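Long-range contact in DNA polymerase (Pyrobaculum calidifontis, PDB 5MDN), which probably copies DNA as a family B polymerase, adding deoxynucleotides from their triphosphates to a growing strand with release of diphosphate: residues Asn433-Glu441 and Arg524-Glu532. Sequence-based numbering, arbitrary orientation.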
ATOM      1  N   ASN A 433      18.821  -8.583 -21.563  1.00 58.66           N
ATOM      2  CA  ASN A 433      17.784  -9.564 -21.879  1.00 58.74           C
ATOM      3  C   ASN A 433      17.688 -10.647 -20.802  1.00 59.55           C
ATOM      4  O   ASN A 433      17.688 -11.847 -21.090  1.00 54.28           O
ATOM      5  CB  ASN A 433      18.022 -10.175 -23.263  1.00 60.69           C
ATOM      6  CG  ASN A 433      16.776 -10.814 -23.838  1.00 62.80           C
ATOM      7  OD1 ASN A 433      15.824 -10.124 -24.202  1.00 65.89           O
ATOM      8  ND2 ASN A 433      16.783 -12.135 -23.940  1.00 62.39           N
ATOM      9  N   LEU A 434      17.601 -10.212 -19.548  1.00 59.02           N
ATOM     10  CA  LEU A 434      17.464 -11.127 -18.422  1.00 58.56           C
ATOM     11  C   LEU A 434      15.992 -11.461 -18.210  1.00 58.20           C
ATOM     12  O   LEU A 434      15.147 -10.561 -18.162  1.00 59.45           O
ATOM     13  CB  LEU A 434      18.060 -10.521 -17.150  1.00 57.50           C
ATOM     14  CG  LEU A 434      19.582 -10.445 -16.973  1.00 57.94           C
ATOM     15  CD1 LEU A 434      20.339 -11.071 -18.139  1.00 56.68           C
ATOM     16  CD2 LEU A 434      20.023  -9.005 -16.757  1.00 58.68           C
ATOM     17  N   SER A 435      15.696 -12.754 -18.064  1.00 59.31           N
ATOM     18  CA  SER A 435      14.330 -13.245 -17.924  1.00 58.20           C
ATOM     19  C   SER A 435      14.367 -14.731 -17.587  1.00 58.64           C
ATOM     20  O   SER A 435      15.335 -15.419 -17.939  1.00 59.78           O
ATOM     21  CB  SER A 435      13.532 -13.006 -19.208  1.00 57.12           C
ATOM     22  OG  SER A 435      12.144 -13.191 -18.995  1.00 57.22           O
ATOM     23  N   PRO A 436      13.357 -15.257 -16.885  1.00 61.12           N
ATOM     24  CA  PRO A 436      13.343 -16.706 -16.616  1.00 61.80           C
ATOM     25  C   PRO A 436      13.425 -17.556 -17.873  1.00 60.01           C
ATOM     26  O   PRO A 436      14.077 -18.608 -17.866  1.00 58.82           O
ATOM     27  CB  PRO A 436      12.014 -16.905 -15.873  1.00 61.52           C
ATOM     28  CG  PRO A 436      11.750 -15.592 -15.225  1.00 62.43           C
ATOM     29  CD  PRO A 436      12.270 -14.554 -16.181  1.00 63.46           C
ATOM     30  N   ASP A 437      12.781 -17.128 -18.959  1.00 57.12           N
ATOM     31  CA  ASP A 437      12.743 -17.909 -20.188  1.00 60.10           C
ATOM     32  C   ASP A 437      14.021 -17.810 -21.014  1.00 61.52           C
ATOM     33  O   ASP A 437      14.199 -18.613 -21.938  1.00 64.58           O
ATOM     34  CB  ASP A 437      11.545 -17.477 -21.040  1.00 61.48           C
ATOM     35  CG  ASP A 437      11.316 -15.979 -21.008  1.00 61.11           C
ATOM     36  OD1 ASP A 437      11.295 -15.407 -19.895  1.00 60.21           O
ATOM     37  OD2 ASP A 437      11.150 -15.374 -22.087  1.00 59.99           O
ATOM     38  N   THR A 438      14.908 -16.860 -20.716  1.00 61.69           N
ATOM     39  CA  THR A 438      16.157 -16.714 -21.454  1.00 61.88           C
ATOM     40  C   THR A 438      17.361 -17.294 -20.721  1.00 63.34           C
ATOM     41  O   THR A 438      18.455 -17.327 -21.295  1.00 65.10           O
ATOM     42  CB  THR A 438      16.417 -15.236 -21.768  1.00 60.10           C
ATOM     43  OG1 THR A 438      16.523 -14.496 -20.546  1.00 59.93           O
ATOM     44  CG2 THR A 438      15.280 -14.673 -22.599  1.00 58.31           C
ATOM     45  N   TYR A 439      17.187 -17.745 -19.483  1.00 64.04           N
ATOM     46  CA  TYR A 439      18.275 -18.363 -18.738  1.00 68.26           C
ATOM     47  C   TYR A 439      18.601 -19.742 -19.306  1.00 73.43           C
ATOM     48  O   TYR A 439      17.736 -20.439 -19.844  1.00 77.77           O
ATOM     49  CB  TYR A 439      17.899 -18.461 -17.258  1.00 69.85           C
ATOM     50  CG  TYR A 439      18.804 -19.336 -16.420  1.00 73.74           C
ATOM     51  CD1 TYR A 439      20.053 -18.891 -16.009  1.00 75.49           C
ATOM     52  CD2 TYR A 439      18.396 -20.602 -16.020  1.00 77.08           C
ATOM     53  CE1 TYR A 439      20.879 -19.689 -15.236  1.00 76.73           C
ATOM     54  CE2 TYR A 439      19.211 -21.405 -15.248  1.00 78.94           C
ATOM     55  CZ  TYR A 439      20.450 -20.945 -14.856  1.00 78.27           C
ATOM     56  OH  TYR A 439      21.265 -21.745 -14.089  1.00 77.10           O
ATOM     57  N   LEU A 440      19.867 -20.134 -19.185  1.00 77.89           N
ATOM     58  CA  LEU A 440      20.340 -21.407 -19.708  1.00 80.81           C
ATOM     59  C   LEU A 440      20.869 -22.272 -18.571  1.00 91.50           C
ATOM     60  O   LEU A 440      21.341 -21.768 -17.549  1.00102.57           O
ATOM     61  CB  LEU A 440      21.423 -21.200 -20.777  1.00 74.94           C
ATOM     62  CG  LEU A 440      20.967 -20.359 -21.974  1.00 74.25           C
ATOM     63  CD1 LEU A 440      22.112 -20.112 -22.943  1.00 72.57           C
ATOM     64  CD2 LEU A 440      19.792 -21.025 -22.676  1.00 75.45           C
ATOM     65  N   GLU A 441      20.803 -23.588 -18.775  1.00 95.41           N
ATOM     66  CA  GLU A 441      20.849 -24.581 -17.706  1.00101.54           C
ATOM     67  C   GLU A 441      21.980 -25.577 -18.004  1.00109.18           C
ATOM     68  O   GLU A 441      22.956 -25.155 -18.640  1.00103.98           O
ATOM     69  CB  GLU A 441      19.448 -25.195 -17.587  1.00101.71           C
ATOM     70  CG  GLU A 441      18.357 -24.179 -17.298  1.00104.72           C
ATOM     71  CD  GLU A 441      17.003 -24.820 -17.097  1.00107.35           C
ATOM     72  OE1 GLU A 441      16.940 -26.065 -17.061  1.00110.06           O
ATOM     73  OE2 GLU A 441      16.005 -24.078 -16.976  1.00108.35           O
ATOM     74  N   ARG A 524       5.307 -15.711  -9.505  1.00 63.91           N
ATOM     75  CA  ARG A 524       5.066 -16.606 -10.631  1.00 61.78           C
ATOM     76  C   ARG A 524       6.288 -16.688 -11.537  1.00 60.74           C
ATOM     77  O   ARG A 524       6.731 -17.780 -11.909  1.00 62.67           O
ATOM     78  CB  ARG A 524       3.836 -16.122 -11.394  1.00 62.28           C
ATOM     79  CG  ARG A 524       2.615 -16.236 -10.520  1.00 63.99           C
ATOM     80  CD  ARG A 524       1.363 -15.571 -11.043  1.00 67.97           C
ATOM     81  NE  ARG A 524       0.476 -15.328  -9.906  1.00 76.89           N
ATOM     82  CZ  ARG A 524      -0.842 -15.197  -9.969  1.00 77.73           C
ATOM     83  NH1 ARG A 524      -1.470 -15.305 -11.128  1.00 81.01           N
ATOM     84  NH2 ARG A 524      -1.535 -14.974  -8.859  1.00 75.54           N
ATOM     85  N   TRP A 525       6.845 -15.534 -11.903  1.00 61.35           N
ATOM     86  CA  TRP A 525       8.034 -15.460 -12.740  1.00 57.59           C
ATOM     87  C   TRP A 525       9.309 -15.311 -11.916  1.00 57.85           C
ATOM     88  O   TRP A 525      10.260 -14.656 -12.357  1.00 57.00           O
ATOM     89  CB  TRP A 525       7.902 -14.316 -13.744  1.00 55.61           C
ATOM     90  CG  TRP A 525       6.984 -14.651 -14.872  1.00 53.53           C
ATOM     91  CD1 TRP A 525       7.308 -15.313 -16.017  1.00 51.73           C
ATOM     92  CD2 TRP A 525       5.582 -14.368 -14.952  1.00 54.39           C
ATOM     93  NE1 TRP A 525       6.198 -15.448 -16.814  1.00 53.07           N
ATOM     94  CE2 TRP A 525       5.125 -14.878 -16.182  1.00 52.99           C
ATOM     95  CE3 TRP A 525       4.671 -13.729 -14.106  1.00 57.48           C
ATOM     96  CZ2 TRP A 525       3.797 -14.769 -16.589  1.00 55.67           C
ATOM     97  CZ3 TRP A 525       3.354 -13.621 -14.511  1.00 57.33           C
ATOM     98  CH2 TRP A 525       2.929 -14.138 -15.741  1.00 56.31           C
ATOM     99  N   TYR A 526       9.340 -15.909 -10.727  1.00 61.97           N
ATOM    100  CA  TYR A 526      10.539 -15.907  -9.903  1.00 64.72           C
ATOM    101  C   TYR A 526      11.565 -16.888 -10.454  1.00 66.41           C
ATOM    102  O   TYR A 526      11.250 -18.053 -10.718  1.00 66.78           O
ATOM    103  CB  TYR A 526      10.208 -16.265  -8.456  1.00 64.01           C
ATOM    104  CG  TYR A 526      11.440 -16.534  -7.619  1.00 67.54           C
ATOM    105  CD1 TYR A 526      12.289 -15.500  -7.244  1.00 69.32           C
ATOM    106  CD2 TYR A 526      11.766 -17.824  -7.221  1.00 69.22           C
ATOM    107  CE1 TYR A 526      13.422 -15.742  -6.490  1.00 69.43           C
ATOM    108  CE2 TYR A 526      12.895 -18.077  -6.467  1.00 70.61           C
ATOM    109  CZ  TYR A 526      13.720 -17.031  -6.104  1.00 70.20           C
ATOM    110  OH  TYR A 526      14.847 -17.275  -5.353  1.00 70.36           O
ATOM    111  N   LYS A 527      12.795 -16.412 -10.627  1.00 62.80           N
ATOM    112  CA  LYS A 527      13.935 -17.269 -10.928  1.00 69.21           C
ATOM    113  C   LYS A 527      15.154 -16.682 -10.237  1.00 72.78           C
ATOM    114  O   LYS A 527      15.494 -15.517 -10.464  1.00 69.85           O
ATOM    115  CB  LYS A 527      14.164 -17.389 -12.437  1.00 70.64           C
ATOM    116  CG  LYS A 527      15.282 -18.339 -12.814  1.00 72.05           C
ATOM    117  CD  LYS A 527      14.902 -19.773 -12.482  1.00 74.80           C
ATOM    118  CE  LYS A 527      14.336 -20.506 -13.688  1.00 76.94           C
ATOM    119  NZ  LYS A 527      15.376 -20.744 -14.722  1.00 77.90           N
ATOM    120  N   LYS A 528      15.798 -17.485  -9.383  1.00 77.63           N
ATOM    121  CA  LYS A 528      16.893 -16.974  -8.563  1.00 79.99           C
ATOM    122  C   LYS A 528      18.041 -16.455  -9.420  1.00 72.12           C
ATOM    123  O   LYS A 528      18.631 -15.413  -9.113  1.00 70.05           O
ATOM    124  CB  LYS A 528      17.395 -18.065  -7.619  1.00 88.30           C
ATOM    125  CG  LYS A 528      18.519 -17.613  -6.704  1.00 93.60           C
ATOM    126  CD  LYS A 528      18.954 -18.723  -5.766  1.00 96.43           C
ATOM    127  CE  LYS A 528      19.727 -19.792  -6.522  1.00 96.64           C
ATOM    128  NZ  LYS A 528      20.159 -20.906  -5.635  1.00 98.77           N
ATOM    129  N   GLU A 529      18.371 -17.165 -10.501  1.00 78.96           N
ATOM    130  CA  GLU A 529      19.504 -16.768 -11.329  1.00 74.63           C
ATOM    131  C   GLU A 529      19.258 -15.458 -12.064  1.00 72.52           C
ATOM    132  O   GLU A 529      20.221 -14.789 -12.448  1.00 69.10           O
ATOM    133  CB  GLU A 529      19.837 -17.873 -12.334  1.00 74.91           C
ATOM    134  CG  GLU A 529      20.289 -19.175 -11.695  1.00 74.32           C
ATOM    135  CD  GLU A 529      19.142 -20.132 -11.445  1.00 74.80           C
ATOM    136  OE1 GLU A 529      17.976 -19.707 -11.583  1.00 75.06           O
ATOM    137  OE2 GLU A 529      19.402 -21.302 -11.100  1.00 77.51           O
ATOM    138  N   VAL A 530      17.996 -15.077 -12.268  1.00 67.02           N
ATOM    139  CA  VAL A 530      17.705 -13.771 -12.851  1.00 66.27           C
ATOM    140  C   VAL A 530      18.001 -12.664 -11.848  1.00 69.51           C
ATOM    141  O   VAL A 530      18.734 -11.715 -12.147  1.00 73.98           O
ATOM    142  CB  VAL A 530      16.248 -13.711 -13.344  1.00 67.62           C
ATOM    143  CG1 VAL A 530      15.972 -12.374 -14.016  1.00 69.33           C
ATOM    144  CG2 VAL A 530      15.967 -14.855 -14.303  1.00 68.13           C
ATOM    145  N   ALA A 531      17.434 -12.771 -10.643  1.00 68.27           N
ATOM    146  CA  ALA A 531      17.661 -11.762  -9.611  1.00 69.01           C
ATOM    147  C   ALA A 531      19.147 -11.597  -9.317  1.00 68.91           C
ATOM    148  O   ALA A 531      19.665 -10.475  -9.282  1.00 71.31           O
ATOM    149  CB  ALA A 531      16.895 -12.132  -8.341  1.00 68.82           C
ATOM    150  N   GLU A 532      19.853 -12.711  -9.107  1.00 73.14           N
ATOM    151  CA  GLU A 532      21.280 -12.637  -8.814  1.00 72.59           C
ATOM    152  C   GLU A 532      22.065 -12.027  -9.970  1.00 70.34           C
ATOM    153  O   GLU A 532      23.067 -11.336  -9.746  1.00 69.49           O
ATOM    154  CB  GLU A 532      21.814 -14.029  -8.474  1.00 74.02           C
ATOM    155  CG  GLU A 532      21.306 -14.572  -7.145  1.00 76.38           C
ATOM    156  CD  GLU A 532      21.836 -15.959  -6.835  1.00 76.69           C
ATOM    157  OE1 GLU A 532      22.429 -16.587  -7.738  1.00 70.92           O
ATOM    158  OE2 GLU A 532      21.659 -16.418  -5.687  1.00 76.12           O
TER
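The ring of Pro436 fits into a hollow between the turn leading into helix 528-551 and that helix's first turn, walled by the backbone of Trp525, the base of the Lys527 side chain and one branch of Val530. Its CG lies 3.4 Å from Trp525 O and also faces Trp525 CB, while the Pro436 and Lys527 side chains run past each other in opposite directions, CB to CB 4.1 Å. Val530 is the counter-bump: CG2 presses against the peptide joining Ser435 to Pro436, 3.7 Å from Pro436 N, and CG1, anti to the backbone N (chi1 -177°), reaches Leu434 CB. Beyond Pro436, the Tyr439 ring lies against Lys527 and Glu529. Glu529 lays its aliphatic part over one face in a CH-pi contact, CB 4.0 Å from the ring centroid; a bend at chi2 (92°) then carries the carboxylate over the CZ-OH end, its plane 25° from the ring's. Glu529 OE2 ends 3.5 Å from Tyr439 OH. The contact joins the chain following two conserved family B polymerase motifs: DFSSMYPN (motif A) runs into helix 424-431, which closes in a Schellman motif with Asn433 as C-prime residue, and KVMANAMYG (motif B) precedes the partner helix, N-capped at Lys527. Within the loop, Ser435 OG donates to Asp437 OD1 from the syn side, tilted out of the carboxylate plane, and Thr438 N bonds to Ser435 O. Lys527, bent along its chain, brings NZ obliquely to the Tyr439 ring, 3.3 Å from CD2. The same NZ is 4.1 Å from Glu441 OE2, too far for a salt bridge, though the opposite charges may attract weakly. Farther out, the Trp525 ring meets that of Phe468 and packs on helix 370-384, while Leu434 rests on Phe461 of strand 460-462.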